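Long-range contacts in D-mannonate dehydratase (PDB 3BDK), which probably catalyses the manganese- or iron-dependent dehydration of D-mannonate to 2-dehydro-3-deoxy-D-gluconate, a step of sugar acid breakdown: residues A[206-210]-A[247-252]; A[214-220]-A[251-257]. All blocks are in the same frame, centred on the assembly; numbering follows the deposited sequence.

How the contacts relate
Following the chain from the N terminus, helix 191-210 ends in the first segment of contact 1, and segment 214-220, with strand 215-218, then opens contact 2. The chain then runs through helix 237-245 to the loop 247-252, where contact 1 closes, and straight on into strand 252-257, where contact 2 closes. The two closures therefore cross rather than nest, and His251 and Asn252 belong to both. Their centres lie about 11 Å apart, with Ala209 CB 3.6 Å from Val214 O between them. Contact 1 ties the end of an outer helix to the loop before a strand; contact 2 pairs neighbouring parallel strands of the barrel and runs to the metal site.

Contact 1: A[206-210]-A[247-252]; sequences LPTAE and YDSEHN
Glu210 reaches from the last turn of helix 191-210 to three residues of the loop 247-252. Its CB leads to CG, placed beside the backbone N (chi1 -69°), and CG lies over one face of the His251 imidazole, 4.0 Å from the ring centroid, a CH-pi contact. Beyond CG the chain is extended, which carries the carboxylate past the ring to two hydroxyl donors. Ser249 OG gives its proton to Glu210 OE1 at 2.7 Å, coming from above the carboxylate plane, 56° out of it. Tyr247 OH donates to Glu210 OE2, also at 2.7 Å, but on the syn side and only 20° out of that plane. Each carboxylate oxygen thus has its own hydroxyl, and the two bonds together limit rotation of the group. The phenol is also packed over its ring: Leu206 CB lies almost over the centre of one face, 3.4 Å from the Tyr247 centroid, while Pro207 CD touches Tyr247 OH at 3.4 Å. Leu206 CD1 reaches Asn252 CB, 3.5 Å away. On the loop side, a type I beta turn from Ser249 to Asn252, closed by Asn252 N to Ser249 O at 2.7 Å, sets the serine and histidine around the glutamate. The contact joins the C-terminal end of helix 191-210 to the loop that enters strand 252-257, on the N-terminal side of a xylose isomerase-like TIM barrel.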
loop_
_atom_site.group_PDB
_atom_site.type_symbol
_atom_site.label_atom_id
_atom_site.label_comp_id
_atom_site.label_asym_id
_atom_site.label_seq_id
_atom_site.Cartn_x
_atom_site.Cartn_y
_atom_site.Cartn_z
ATOM N N LEU A 206 -5.557 -34.534 13.750
ATOM C CA LEU A 206 -5.106 -33.563 14.730
ATOM C C LEU A 206 -3.951 -34.016 15.635
ATOM O O LEU A 206 -2.934 -33.329 15.698
ATOM C CB LEU A 206 -6.281 -32.967 15.504
ATOM C CG LEU A 206 -6.788 -31.614 14.974
ATOM C CD1 LEU A 206 -6.080 -30.429 15.644
ATOM C CD2 LEU A 206 -6.703 -31.497 13.454
ATOM N N PRO A 207 -4.076 -35.177 16.309
ATOM C CA PRO A 207 -2.923 -35.624 17.098
ATOM C C PRO A 207 -1.660 -35.717 16.229
ATOM O O PRO A 207 -0.591 -35.323 16.674
ATOM C CB PRO A 207 -3.344 -37.021 17.570
ATOM C CG PRO A 207 -4.438 -37.438 16.615
ATOM C CD PRO A 207 -5.176 -36.154 16.373
ATOM N N THR A 208 -1.801 -36.214 14.997
ATOM C CA THR A 208 -0.719 -36.228 14.008
ATOM C C THR A 208 -0.105 -34.842 13.852
ATOM O O THR A 208 1.096 -34.716 13.661
ATOM C CB THR A 208 -1.229 -36.712 12.612
ATOM O OG1 THR A 208 -1.996 -37.923 12.755
ATOM C CG2 THR A 208 -0.077 -36.948 11.630
ATOM N N ALA A 209 -0.939 -33.807 13.952
ATOM C CA ALA A 209 -0.524 -32.413 13.744
ATOM C C ALA A 209 -0.005 -31.772 15.008
ATOM O O ALA A 209 0.902 -30.953 14.952
ATOM C CB ALA A 209 -1.672 -31.587 13.175
ATOM N N GLU A 210 -0.582 -32.119 16.150
ATOM C CA GLU A 210 0.010 -31.723 17.423
ATOM C C GLU A 210 1.338 -32.467 17.611
ATOM O O GLU A 210 2.251 -31.966 18.281
ATOM C CB GLU A 210 -0.936 -32.012 18.581
ATOM C CG GLU A 210 -2.184 -31.137 18.611
ATOM C CD GLU A 210 -3.294 -31.738 19.462
ATOM O OE1 GLU A 210 -3.729 -31.070 20.435
ATOM O OE2 GLU A 210 -3.711 -32.887 19.164
ATOM N N TYR A 247 -12.729 -30.727 17.969
ATOM C CA TYR A 247 -11.434 -31.053 18.542
ATOM C C TYR A 247 -10.923 -29.776 19.195
ATOM O O TYR A 247 -10.117 -29.048 18.603
ATOM C CB TYR A 247 -10.481 -31.499 17.439
ATOM C CG TYR A 247 -9.274 -32.264 17.909
ATOM C CD1 TYR A 247 -8.117 -31.601 18.314
ATOM C CD2 TYR A 247 -9.275 -33.659 17.917
ATOM C CE1 TYR A 247 -6.991 -32.315 18.740
ATOM C CE2 TYR A 247 -8.160 -34.378 18.344
ATOM C CZ TYR A 247 -7.026 -33.700 18.756
ATOM O OH TYR A 247 -5.936 -34.412 19.167
ATOM N N ASP A 248 -11.424 -29.500 20.402
ATOM C CA ASP A 248 -11.114 -28.269 21.129
ATOM C C ASP A 248 -9.630 -28.180 21.494
ATOM O O ASP A 248 -9.224 -28.422 22.639
ATOM C CB ASP A 248 -11.988 -28.138 22.376
ATOM C CG ASP A 248 -11.802 -26.807 23.067
ATOM O OD1 ASP A 248 -12.370 -25.808 22.596
ATOM O OD2 ASP A 248 -11.075 -26.744 24.075
ATOM N N SER A 249 -8.831 -27.827 20.495
ATOM C CA SER A 249 -7.382 -27.746 20.626
ATOM C C SER A 249 -6.868 -26.587 19.785
ATOM O O SER A 249 -7.254 -26.417 18.621
ATOM C CB SER A 249 -6.733 -29.050 20.174
ATOM O OG SER A 249 -5.342 -28.897 19.959
ATOM N N GLU A 250 -5.980 -25.794 20.373
ATOM C CA GLU A 250 -5.451 -24.610 19.697
ATOM C C GLU A 250 -4.823 -24.928 18.325
ATOM O O GLU A 250 -4.767 -24.068 17.474
ATOM C CB GLU A 250 -4.588 -23.773 20.668
ATOM C CG GLU A 250 -5.453 -22.743 21.508
ATOM C CD GLU A 250 -5.320 -22.779 23.078
ATOM O OE1 GLU A 250 -5.291 -23.881 23.696
ATOM O OE2 GLU A 250 -5.320 -21.679 23.702
ATOM N N HIS A 251 -4.439 -26.183 18.099
ATOM C CA HIS A 251 -3.935 -26.681 16.792
ATOM C C HIS A 251 -5.018 -26.961 15.732
ATOM O O HIS A 251 -4.696 -27.270 14.569
ATOM C CB HIS A 251 -3.129 -27.965 17.017
ATOM C CG HIS A 251 -1.747 -27.724 17.541
ATOM N ND1 HIS A 251 -1.502 -27.074 18.734
ATOM C CD2 HIS A 251 -0.536 -28.036 17.027
ATOM C CE1 HIS A 251 -0.199 -26.995 18.928
ATOM N NE2 HIS A 251 0.409 -27.575 17.909
ATOM N N ASN A 252 -6.283 -26.894 16.161
ATOM C CA ASN A 252 -7.474 -27.011 15.318
ATOM C C ASN A 252 -8.056 -25.624 15.152
ATOM O O ASN A 252 -8.778 -25.141 16.027
ATOM C CB ASN A 252 -8.512 -27.915 16.002
ATOM C CG ASN A 252 -9.712 -28.233 15.123
ATOM O OD1 ASN A 252 -9.566 -28.579 13.944
ATOM N ND2 ASN A 252 -10.911 -28.133 15.703
#

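Contact 2: A[214-220]-A[251-257]. With MN (manganese (II) ion), chain D.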
loop_
_atom_site.group_PDB
_atom_site.type_symbol
_atom_site.label_atom_id
_atom_site.label_comp_id
_atom_site.label_asym_id
_atom_site.label_seq_id
_atom_site.Cartn_x
_atom_site.Cartn_y
_atom_site.Cartn_z
ATOM N N VAL A 214 2.763 -28.481 13.879
ATOM C CA VAL A 214 1.986 -27.796 12.840
ATOM C C VAL A 214 0.546 -27.479 13.256
ATOM O O VAL A 214 -0.167 -28.372 13.717
ATOM C CB VAL A 214 1.915 -28.697 11.576
ATOM C CG1 VAL A 214 1.065 -28.064 10.494
ATOM C CG2 VAL A 214 3.305 -29.014 11.047
ATOM N N LYS A 215 0.113 -26.225 13.079
ATOM C CA LYS A 215 -1.286 -25.830 13.370
ATOM C C LYS A 215 -2.154 -25.779 12.109
ATOM O O LYS A 215 -1.769 -25.168 11.095
ATOM C CB LYS A 215 -1.377 -24.468 14.077
ATOM C CG LYS A 215 -0.478 -24.291 15.272
ATOM C CD LYS A 215 -0.792 -22.998 16.008
ATOM C CE LYS A 215 0.494 -22.354 16.534
ATOM N NZ LYS A 215 0.229 -21.291 17.555
ATOM N N MET A 216 -3.319 -26.416 12.171
ATOM C CA MET A 216 -4.223 -26.474 11.029
ATOM C C MET A 216 -5.166 -25.276 11.011
ATOM O O MET A 216 -5.588 -24.790 12.061
ATOM C CB MET A 216 -5.026 -27.776 11.047
ATOM C CG MET A 216 -4.172 -29.032 11.117
ATOM S SD MET A 216 -2.951 -29.116 9.794
ATOM C CE MET A 216 -3.963 -29.691 8.434
ATOM N N ALA A 217 -5.495 -24.806 9.812
ATOM C CA ALA A 217 -6.288 -23.592 9.656
ATOM C C ALA A 217 -7.166 -23.663 8.411
ATOM O O ALA A 217 -6.669 -23.604 7.285
ATOM C CB ALA A 217 -5.384 -22.370 9.601
ATOM N N ILE A 218 -8.472 -23.791 8.620
ATOM C CA ILE A 218 -9.386 -24.163 7.548
ATOM C C ILE A 218 -9.878 -22.933 6.790
ATOM O O ILE A 218 -10.506 -22.047 7.368
ATOM C CB ILE A 218 -10.601 -24.941 8.087
ATOM C CG1 ILE A 218 -11.531 -25.341 6.939
ATOM C CG2 ILE A 218 -11.349 -24.112 9.120
ATOM C CD1 ILE A 218 -12.924 -27.317 7.436
ATOM N N HIS A 219 -9.588 -22.889 5.494
ATOM C CA HIS A 219 -10.101 -21.831 4.631
ATOM C C HIS A 219 -11.615 -21.930 4.479
ATOM O O HIS A 219 -12.141 -22.964 4.067
ATOM C CB HIS A 219 -9.429 -21.889 3.257
ATOM C CG HIS A 219 -9.550 -20.620 2.472
ATOM N ND1 HIS A 219 -10.653 -20.325 1.698
ATOM C CD2 HIS A 219 -8.707 -19.569 2.341
ATOM C CE1 HIS A 219 -10.482 -19.147 1.125
ATOM N NE2 HIS A 219 -9.311 -18.668 1.498
ATOM N N PRO A 220 -12.309 -20.848 4.814
ATOM C CA PRO A 220 -13.776 -20.855 4.855
ATOM C C PRO A 220 -14.378 -21.113 3.478
ATOM O O PRO A 220 -13.660 -21.097 2.478
ATOM C CB PRO A 220 -14.115 -19.437 5.319
ATOM C CG PRO A 220 -12.971 -18.610 4.849
ATOM C CD PRO A 220 -11.757 -19.489 4.957
ATOM N N HIS A 251 -4.439 -26.183 18.099
ATOM C CA HIS A 251 -3.935 -26.681 16.792
ATOM C C HIS A 251 -5.018 -26.961 15.732
ATOM O O HIS A 251 -4.696 -27.270 14.569
ATOM C CB HIS A 251 -3.129 -27.965 17.017
ATOM C CG HIS A 251 -1.747 -27.724 17.541
ATOM N ND1 HIS A 251 -1.502 -27.074 18.734
ATOM C CD2 HIS A 251 -0.536 -28.036 17.027
ATOM C CE1 HIS A 251 -0.199 -26.995 18.928
ATOM N NE2 HIS A 251 0.409 -27.575 17.909
ATOM N N ASN A 252 -6.283 -26.894 16.161
ATOM C CA ASN A 252 -7.474 -27.011 15.318
ATOM C C ASN A 252 -8.056 -25.624 15.152
ATOM O O ASN A 252 -8.778 -25.141 16.027
ATOM C CB ASN A 252 -8.512 -27.915 16.002
ATOM C CG ASN A 252 -9.712 -28.233 15.123
ATOM O OD1 ASN A 252 -9.566 -28.579 13.944
ATOM N ND2 ASN A 252 -10.911 -28.133 15.703
ATOM N N GLY A 253 -7.719 -24.977 14.041
ATOM C CA GLY A 253 -8.073 -23.570 13.825
ATOM C C GLY A 253 -8.629 -23.220 12.455
ATOM O O GLY A 253 -8.859 -24.077 11.585
ATOM N N ILE A 254 -8.867 -21.932 12.277
ATOM C CA ILE A 254 -9.387 -21.411 11.025
ATOM C C ILE A 254 -8.381 -20.479 10.360
ATOM O O ILE A 254 -7.445 -19.958 10.994
ATOM C CB ILE A 254 -10.702 -20.628 11.249
ATOM C CG1 ILE A 254 -10.459 -19.430 12.173
ATOM C CG2 ILE A 254 -11.793 -21.552 11.803
ATOM C CD1 ILE A 254 -11.653 -18.578 12.403
ATOM N N THR A 255 -8.578 -20.305 9.064
ATOM C CA THR A 255 -8.092 -19.148 8.384
ATOM C C THR A 255 -9.273 -18.185 8.325
ATOM O O THR A 255 -10.255 -18.439 7.615
ATOM C CB THR A 255 -7.648 -19.502 6.979
ATOM O OG1 THR A 255 -6.554 -20.418 7.049
ATOM C CG2 THR A 255 -7.214 -18.263 6.250
ATOM N N MET A 256 -9.185 -17.097 9.093
ATOM C CA MET A 256 -10.167 -16.017 9.033
ATOM C C MET A 256 -10.012 -15.202 7.739
ATOM O O MET A 256 -9.334 -14.175 7.711
ATOM C CB MET A 256 -10.043 -15.106 10.252
ATOM C CG MET A 256 -10.972 -13.852 10.209
ATOM S SD MET A 256 -12.713 -14.109 9.680
ATOM C CE MET A 256 -13.370 -14.954 11.124
ATOM N N CYS A 257 -10.620 -15.678 6.660
ATOM C CA CYS A 257 -10.617 -14.914 5.419
ATOM C C CYS A 257 -11.844 -14.030 5.497
ATOM O O CYS A 257 -12.940 -14.428 5.086
ATOM C CB CYS A 257 -10.653 -15.842 4.193
ATOM S SG CYS A 257 -10.804 -14.994 2.618
HETATM MN MN MN D . -8.009 -17.308 -0.115
#
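His219 and Cys257 meet beside the metal site, Cys257 SG standing obliquely 4.1 Å from His219 NE2. That same nitrogen binds the manganese ion at 2.5 Å, and the histidine also lines the pocket of the bound D-mannose. On the other side of the ring, His219 ND1 donates to Pro220 O at 3.2 Å, on a lone pair in the carbonyl plane although the acceptor is tilted 29° from the ring plane, which would help to fix the ring's rotation. The same proline lays CD against one face of the ring, and Pro220 CG packs on Cys257 CB at 3.7 Å. His286 and Asp330 are further metal ligands.

One shell back, parallel strand pairing holds the end of the strand pair nearest the metal in place. Thr255 N donates to Ile218 O at 3.1 Å, nearly straight at the hydrogen (165°) but from well above the carbonyl plane, and Ile218 N bonds to Gly253 O. Thr255 OG1, beside its own backbone N (chi1 -63°), adds a weak bond to Ala217 O. Ile218 CG2 meets Ile254 CG2 at 3.7 Å on the face that also carries Met216. At the start of the strands, Met216 N reaches His251 O at 2.9 Å, while Lys215 CG covers a face of the His251 ring.

With ND1 bonded to the proline carbonyl and NE2 to manganese, both ring nitrogens of His219 have partners, consistent with Pro220 O helping to orient NE2 toward the metal.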